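Lipase (Acinetobacter baumannii, PDB 4OPM) probably hydrolyses ester bonds of lipids as a triacylglycerol lipase of the alpha/beta hydrolase fold. Local coordinates at residues 163-167 / 208-214; 178-182 / 245-249. Numbering follows the deposited sequence.

Contact 1. Residues 163-167 / 208-214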
ATOM      1  N   LEU A 163      16.433   1.798   6.303  1.00 23.65           N
ATOM      2  CA  LEU A 163      14.988   1.899   6.546  1.00 23.57           C
ATOM      3  C   LEU A 163      14.717   2.226   8.032  1.00 24.74           C
ATOM      4  O   LEU A 163      13.673   2.793   8.348  1.00 22.54           O
ATOM      5  CB  LEU A 163      14.237   0.612   6.141  1.00 24.01           C
ATOM      6  CG  LEU A 163      14.133   0.296   4.639  1.00 28.95           C
ATOM      7  CD1 LEU A 163      13.496  -1.060   4.422  1.00 29.69           C
ATOM      8  CD2 LEU A 163      13.352   1.379   3.874  1.00 28.80           C
ATOM      9  N   LYS A 164      15.679   1.919   8.932  1.00 22.36           N
ATOM     10  CA  LYS A 164      15.540   2.241  10.358  1.00 22.53           C
ATOM     11  C   LYS A 164      15.485   3.762  10.597  1.00 27.23           C
ATOM     12  O   LYS A 164      14.883   4.190  11.582  1.00 27.27           O
ATOM     13  CB  LYS A 164      16.677   1.620  11.180  1.00 24.38           C
ATOM     14  CG  LYS A 164      16.563   0.108  11.269  1.00 33.05           C
ATOM     15  CD  LYS A 164      17.777  -0.490  11.964  1.00 44.69           C
ATOM     16  CE  LYS A 164      17.704  -1.992  12.029  1.00 58.63           C
ATOM     17  NZ  LYS A 164      16.775  -2.447  13.097  1.00 71.38           N
ATOM     18  N   GLN A 165      16.103   4.574   9.695  1.00 23.76           N
ATOM     19  CA  GLN A 165      16.100   6.048   9.796  1.00 23.26           C
ATOM     20  C   GLN A 165      14.715   6.632   9.512  1.00 25.93           C
ATOM     21  O   GLN A 165      14.458   7.798   9.832  1.00 24.61           O
ATOM     22  CB  GLN A 165      17.119   6.663   8.821  1.00 24.28           C
ATOM     23  CG  GLN A 165      18.572   6.228   9.080  1.00 25.72           C
ATOM     24  CD  GLN A 165      19.584   6.968   8.245  1.00 35.50           C
ATOM     25  OE1 GLN A 165      19.274   7.591   7.224  1.00 28.07           O
ATOM     26  NE2 GLN A 165      20.838   6.874   8.643  1.00 31.65           N
ATOM     27  N   LEU A 166      13.836   5.830   8.890  1.00 22.03           N
ATOM     28  CA  LEU A 166      12.483   6.240   8.512  1.00 21.27           C
ATOM     29  C   LEU A 166      11.433   5.853   9.570  1.00 25.10           C
ATOM     30  O   LEU A 166      10.249   6.187   9.409  1.00 24.68           O
ATOM     31  CB  LEU A 166      12.121   5.630   7.142  1.00 20.76           C
ATOM     32  CG  LEU A 166      13.035   6.006   5.960  1.00 24.57           C
ATOM     33  CD1 LEU A 166      12.565   5.345   4.688  1.00 24.56           C
ATOM     34  CD2 LEU A 166      13.142   7.517   5.781  1.00 25.39           C
ATOM     35  N   LEU A 167      11.864   5.161  10.640  1.00 23.98           N
ATOM     36  CA  LEU A 167      10.997   4.744  11.748  0.50 24.25           C
ATOM     37  C   LEU A 167      10.521   5.946  12.550  1.00 27.32           C
ATOM     38  O   LEU A 167      11.329   6.824  12.867  1.00 27.41           O
ATOM     39  CB  LEU A 167      11.766   3.795  12.675  0.50 25.39           C
ATOM     40  CG  LEU A 167      11.584   2.300  12.484  0.50 31.03           C
ATOM     41  CD1 LEU A 167      11.822   1.852  11.046  0.50 30.97           C
ATOM     42  CD2 LEU A 167      12.486   1.546  13.417  0.50 35.37           C
ATOM     43  N   GLN A 208       9.351  -1.971  13.750  1.00 20.72           N
ATOM     44  CA  GLN A 208      10.739  -2.399  13.887  1.00 21.79           C
ATOM     45  C   GLN A 208      10.869  -3.893  13.510  1.00 23.71           C
ATOM     46  O   GLN A 208      11.813  -4.262  12.803  1.00 23.29           O
ATOM     47  CB  GLN A 208      11.248  -2.131  15.320  1.00 24.88           C
ATOM     48  CG  GLN A 208      12.728  -2.501  15.565  1.00 48.63           C
ATOM     49  CD  GLN A 208      13.737  -1.642  14.812  1.00 76.50           C
ATOM     50  OE1 GLN A 208      14.091  -1.905  13.654  1.00 75.14           O
ATOM     51  NE2 GLN A 208      14.257  -0.621  15.473  1.00 68.78           N
ATOM     52  N   LYS A 209       9.898  -4.730  13.937  1.00 21.52           N
ATOM     53  CA  LYS A 209       9.899  -6.168  13.624  1.00 22.64           C
ATOM     54  C   LYS A 209       9.746  -6.375  12.107  1.00 25.25           C
ATOM     55  O   LYS A 209      10.465  -7.192  11.532  1.00 24.45           O
ATOM     56  CB  LYS A 209       8.790  -6.914  14.395  1.00 25.21           C
ATOM     57  CG  LYS A 209       9.094  -7.060  15.874  1.00 33.84           C
ATOM     58  CD  LYS A 209       7.940  -7.695  16.632  1.00 42.94           C
ATOM     59  CE  LYS A 209       8.353  -8.047  18.040  1.00 53.11           C
ATOM     60  NZ  LYS A 209       7.229  -8.643  18.804  1.00 62.83           N
ATOM     61  N   LEU A 210       8.833  -5.609  11.476  1.00 22.16           N
ATOM     62  CA  LEU A 210       8.590  -5.644  10.030  0.50 20.91           C
ATOM     63  C   LEU A 210       9.884  -5.309   9.276  1.00 24.78           C
ATOM     64  O   LEU A 210      10.281  -6.039   8.367  1.00 24.52           O
ATOM     65  CB  LEU A 210       7.468  -4.649   9.656  0.50 20.14           C
ATOM     66  CG  LEU A 210       6.044  -5.154   9.820  0.50 23.57           C
ATOM     67  CD1 LEU A 210       5.097  -4.017  10.195  0.50 23.41           C
ATOM     68  CD2 LEU A 210       5.558  -5.819   8.546  0.50 25.15           C
ATOM     69  N   VAL A 211      10.561  -4.216   9.689  1.00 19.60           N
ATOM     70  CA  VAL A 211      11.817  -3.748   9.086  1.00 19.73           C
ATOM     71  C   VAL A 211      12.912  -4.819   9.245  1.00 22.98           C
ATOM     72  O   VAL A 211      13.592  -5.129   8.273  1.00 23.11           O
ATOM     73  CB  VAL A 211      12.249  -2.378   9.668  1.00 22.70           C
ATOM     74  CG1 VAL A 211      13.704  -2.047   9.333  1.00 22.56           C
ATOM     75  CG2 VAL A 211      11.317  -1.282   9.153  1.00 21.78           C
ATOM     76  N   ASP A 212      13.056  -5.411  10.443  1.00 19.05           N
ATOM     77  CA  ASP A 212      14.082  -6.445  10.645  1.00 20.51           C
ATOM     78  C   ASP A 212      13.867  -7.635   9.705  1.00 23.90           C
ATOM     79  O   ASP A 212      14.846  -8.173   9.170  1.00 24.03           O
ATOM     80  CB  ASP A 212      14.101  -6.902  12.105  1.00 23.98           C
ATOM     81  CG  ASP A 212      14.714  -5.869  13.036  1.00 36.69           C
ATOM     82  OD1 ASP A 212      15.566  -5.073  12.564  1.00 37.06           O
ATOM     83  OD2 ASP A 212      14.427  -5.922  14.251  1.00 43.86           O
ATOM     84  N   GLN A 213      12.589  -8.018   9.486  1.00 20.75           N
ATOM     85  CA  GLN A 213      12.188  -9.114   8.598  0.50 21.39           C
ATOM     86  C   GLN A 213      12.518  -8.760   7.145  1.00 25.06           C
ATOM     87  O   GLN A 213      12.943  -9.621   6.372  1.00 24.11           O
ATOM     88  CB  GLN A 213      10.681  -9.415   8.753  0.50 22.45           C
ATOM     89  CG  GLN A 213      10.277 -10.015  10.101  0.50 32.48           C
ATOM     90  CD  GLN A 213      10.737 -11.434  10.275  0.50 49.56           C
ATOM     91  OE1 GLN A 213      10.193 -12.366   9.679  0.50 45.00           O
ATOM     92  NE2 GLN A 213      11.739 -11.627  11.114  0.50 42.19           N
ATOM     93  N   LEU A 214      12.311  -7.469   6.774  1.00 22.53           N
ATOM     94  CA  LEU A 214      12.598  -6.978   5.423  1.00 23.35           C
ATOM     95  C   LEU A 214      14.101  -7.030   5.143  1.00 25.26           C
ATOM     96  O   LEU A 214      14.515  -7.454   4.064  1.00 24.16           O
ATOM     97  CB  LEU A 214      12.111  -5.532   5.267  1.00 23.99           C
ATOM     98  CG  LEU A 214      10.740  -5.337   4.727  1.00 30.00           C
ATOM     99  CD1 LEU A 214      10.415  -3.847   4.696  1.00 29.76           C
ATOM    100  CD2 LEU A 214      10.631  -5.912   3.300  1.00 32.13           C
TER

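Contact 2. Residues 178-182 / 245-249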
ATOM      1  N   LEU A 178       8.058  12.459   6.340  1.00 18.05           N
ATOM      2  CA  LEU A 178       7.322  13.138   5.261  1.00 18.41           C
ATOM      3  C   LEU A 178       8.273  13.796   4.265  1.00 20.62           C
ATOM      4  O   LEU A 178       7.998  13.771   3.060  1.00 20.57           O
ATOM      5  CB  LEU A 178       6.346  14.188   5.806  1.00 19.39           C
ATOM      6  CG  LEU A 178       5.233  13.675   6.727  1.00 25.63           C
ATOM      7  CD1 LEU A 178       4.515  14.826   7.402  1.00 27.32           C
ATOM      8  CD2 LEU A 178       4.241  12.853   5.979  1.00 30.84           C
ATOM      9  N   LYS A 179       9.404  14.346   4.762  1.00 18.51           N
ATOM     10  CA  LYS A 179      10.421  14.995   3.920  1.00 18.41           C
ATOM     11  C   LYS A 179      11.107  13.979   3.005  1.00 22.52           C
ATOM     12  O   LYS A 179      11.628  14.363   1.954  1.00 22.74           O
ATOM     13  CB  LYS A 179      11.469  15.734   4.770  1.00 21.34           C
ATOM     14  CG  LYS A 179      10.943  17.065   5.314  1.00 38.15           C
ATOM     15  CD  LYS A 179      11.923  17.726   6.284  1.00 53.26           C
ATOM     16  CE  LYS A 179      11.576  19.172   6.583  1.00 65.21           C
ATOM     17  NZ  LYS A 179      10.396  19.302   7.479  1.00 75.32           N
ATOM     18  N   GLN A 180      11.124  12.689   3.401  1.00 18.29           N
ATOM     19  CA  GLN A 180      11.757  11.662   2.570  1.00 17.08           C
ATOM     20  C   GLN A 180      10.769  10.973   1.647  1.00 19.38           C
ATOM     21  O   GLN A 180      11.165  10.498   0.584  1.00 19.56           O
ATOM     22  CB  GLN A 180      12.462  10.571   3.428  1.00 18.25           C
ATOM     23  CG  GLN A 180      13.342  11.063   4.600  1.00 20.38           C
ATOM     24  CD  GLN A 180      14.144  12.316   4.338  1.00 27.78           C
ATOM     25  OE1 GLN A 180      14.060  13.286   5.099  1.00 25.90           O
ATOM     26  NE2 GLN A 180      14.912  12.346   3.257  1.00 18.82           N
ATOM     27  N   THR A 181       9.499  10.850   2.069  1.00 15.79           N
ATOM     28  CA  THR A 181       8.529  10.055   1.320  1.00 15.76           C
ATOM     29  C   THR A 181       7.641  10.867   0.378  1.00 19.44           C
ATOM     30  O   THR A 181       6.939  10.270  -0.431  1.00 19.32           O
ATOM     31  CB  THR A 181       7.641   9.243   2.286  1.00 21.81           C
ATOM     32  OG1 THR A 181       6.922  10.137   3.139  1.00 26.03           O
ATOM     33  CG2 THR A 181       8.441   8.270   3.112  1.00 22.69           C
HETATM   34  N   MSE A 182       7.593  12.196   0.530  1.00 15.87           N
HETATM   35  CA  MSE A 182       6.727  12.988  -0.336  1.00 15.15           C
HETATM   36  C   MSE A 182       7.425  14.227  -0.866  1.00 20.19           C
HETATM   37  O   MSE A 182       8.225  14.841  -0.159  1.00 21.09           O
HETATM   38  CB  MSE A 182       5.428  13.386   0.397  1.00 16.71           C
HETATM   39  CG  MSE A 182       4.588  12.176   0.778  1.00 21.17           C
HETATM   40 SE   MSE A 182       2.846  12.684   1.426  0.75 27.42          SE
HETATM   41  CE  MSE A 182       3.301  13.195   2.933  1.00 23.87           C
ATOM     42  N   ASP A 245      10.613  10.324  -6.350  1.00 16.17           N
ATOM     43  CA  ASP A 245      10.683   9.276  -5.319  1.00 15.39           C
ATOM     44  C   ASP A 245      12.126   9.094  -4.800  1.00 18.38           C
ATOM     45  O   ASP A 245      13.016   8.716  -5.562  1.00 18.63           O
ATOM     46  CB  ASP A 245      10.150   7.943  -5.866  1.00 14.89           C
ATOM     47  CG  ASP A 245       9.873   6.883  -4.809  1.00 17.79           C
ATOM     48  OD1 ASP A 245      10.547   6.898  -3.746  1.00 16.75           O
ATOM     49  OD2 ASP A 245       9.027   6.004  -5.060  1.00 17.88           O
ATOM     50  N   LYS A 246      12.338   9.369  -3.499  1.00 16.40           N
ATOM     51  CA  LYS A 246      13.647   9.253  -2.821  1.00 16.71           C
ATOM     52  C   LYS A 246      13.882   7.872  -2.221  1.00 21.39           C
ATOM     53  O   LYS A 246      15.019   7.539  -1.865  1.00 21.39           O
ATOM     54  CB  LYS A 246      13.718  10.277  -1.669  1.00 19.25           C
ATOM     55  CG  LYS A 246      13.852  11.727  -2.128  1.00 22.43           C
ATOM     56  CD  LYS A 246      13.750  12.650  -0.925  1.00 23.02           C
ATOM     57  CE  LYS A 246      13.951  14.086  -1.323  1.00 25.52           C
ATOM     58  NZ  LYS A 246      13.637  15.006  -0.195  1.00 25.59           N
ATOM     59  N   ILE A 247      12.804   7.100  -2.037  1.00 18.18           N
ATOM     60  CA  ILE A 247      12.848   5.792  -1.384  1.00 16.82           C
ATOM     61  C   ILE A 247      13.194   4.710  -2.403  1.00 20.19           C
ATOM     62  O   ILE A 247      14.087   3.902  -2.156  1.00 20.33           O
ATOM     63  CB  ILE A 247      11.508   5.494  -0.631  1.00 19.08           C
ATOM     64  CG1 ILE A 247      11.068   6.686   0.286  1.00 18.85           C
ATOM     65  CG2 ILE A 247      11.579   4.170   0.154  1.00 18.58           C
ATOM     66  CD1 ILE A 247      12.109   7.177   1.321  1.00 21.56           C
ATOM     67  N   ILE A 248      12.444   4.665  -3.512  1.00 17.29           N
ATOM     68  CA  ILE A 248      12.615   3.715  -4.614  1.00 17.05           C
ATOM     69  C   ILE A 248      12.726   4.566  -5.873  1.00 21.58           C
ATOM     70  O   ILE A 248      11.728   5.161  -6.300  1.00 20.15           O
ATOM     71  CB  ILE A 248      11.475   2.655  -4.666  1.00 18.76           C
ATOM     72  CG1 ILE A 248      11.200   2.033  -3.252  1.00 19.17           C
ATOM     73  CG2 ILE A 248      11.810   1.564  -5.691  1.00 20.27           C
ATOM     74  CD1 ILE A 248       9.982   1.137  -3.147  1.00 24.91           C
ATOM     75  N   ASN A 249      13.945   4.663  -6.441  1.00 19.55           N
ATOM     76  CA  ASN A 249      14.228   5.527  -7.592  1.00 18.76           C
ATOM     77  C   ASN A 249      13.393   5.140  -8.814  1.00 21.07           C
ATOM     78  O   ASN A 249      13.198   3.954  -9.095  1.00 19.28           O
ATOM     79  CB  ASN A 249      15.719   5.552  -7.935  1.00 17.81           C
ATOM     80  CG  ASN A 249      16.324   4.189  -8.126  1.00 27.30           C
ATOM     81  OD1 ASN A 249      16.366   3.366  -7.198  1.00 21.46           O
ATOM     82  ND2 ASN A 249      16.825   3.934  -9.322  1.00 24.87           N
TER
HETATM   83  O   HOH W   1      10.126  10.575  -1.998  1.00 17.65           O
HETATM   84  O   HOH W   2      10.837  15.214  -1.121  1.00 22.05           O

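Contact 1. Residues 163-167 / 208-214
Leu-163, within a 3-10 turn, directs its CA-to-CB bond at helix 190-220. Its CB lies 4.2 Å from CG1 of Val-211, and its CD1 meets CD1 of Leu-214 at 4.2 Å, so the leucine reaches along the helix by one turn. Next comes Lys-164, which leaves the backbone sideways but stretches across the gap: its CG passes 4.1 Å from Val-211 CG1, and its ammonium ends between two helix residues one turn apart, donating from NZ to OD1 of Asp-212 (2.9 Å, a salt bridge) and from NZ to OE1 of Gln-208 (2.8 Å). The ammonium thus joins both, while the lysine's aliphatic part packs on Val-211. Leu-166 faces elsewhere, against Tyr-156 and helix 173-181, while its N donates to O of Leu-163 (3.1 Å), closing the tight turn. That turn brings Leu-167 back to the helix, where its CD1 packs on CG2 of Val-211 at 3.7 Å and its CD2 lies 3.5 Å from NE2 of Gln-208. Val-211, touched by Leu-163, Lys-164 and Leu-167, also rests on Leu-53. Both segments belong to the largely helical insertion between strands 137-143 and 237-242, the usual position of the cap or lid in alpha/beta hydrolases.

Contact 2. Residues 178-182 / 245-249
Two water molecules and a lysine amine, rather than direct backbone pairing, join the end of helix 173-181 to the loop 245-249. NZ of Lys-246 donates to the carbonyl O of Lys-179 (3.0 Å) and also to water 2 (3.0 Å from NZ), which in turn donates to O of Met-182, a selenomethionine, at 2.8 Å. Carbonyls in the last helical turn lack the amide partners found further back, and the extended lysine serves one of them. Water 1 makes the second bridge, donating to O of Gln-180 (2.8 Å) and accepting from N of Lys-246 (2.9 Å). Beside these polar links, CD1 of Ile-247 sits 3.5 Å from O of Gln-180 and 4.0 Å from CB of Gln-180, and CG1 of Ile-247 lies 4.2 Å from CG2 of Thr-181.

The loop follows strand 237-242, where alpha/beta hydrolases commonly carry the catalytic acid, and Asp-245 is consistent with that role: its OD2 is hydrogen-bonded to ND1 of His-274, which with Ser-120 would complete a Ser-His-Asp triad. Its other oxygen, OD1, accepts from N of Ile-247 (2.8 Å) and N of Ile-248 (2.9 Å), forming an Asx turn and Asx motif that hold the carboxylate against its own loop. Ile-247 also packs on His-274 and Tyr-156, so the side chain meeting the cap helix touches the putative catalytic histidine as well. Asn-249 fastens the far end of the loop, with OD1 bonded to N of Asn-153 and ND2 to O of Ser-151.

Both contacts lie toward the surface, their centres about 16 Å apart, and each has a single buried residue among those that touch: Val-211 in contact 1 and Ile-247 in contact 2. Contact 1 stays within the helical insertion and relies on aliphatic side chains together with a salt bridge. Contact 2 instead ties that insertion to the loop bearing the putative catalytic aspartate, through main-chain carbonyls, a lysine and water, with Ile-247 adding apolar packing. Leu-166 connects them, its CD2 packing 3.7 Å from CG of Gln-180 and its CD1 3.9 Å from CD1 of Ile-247. Along the chain the four segments alternate, so the two contacts interlock in sequence.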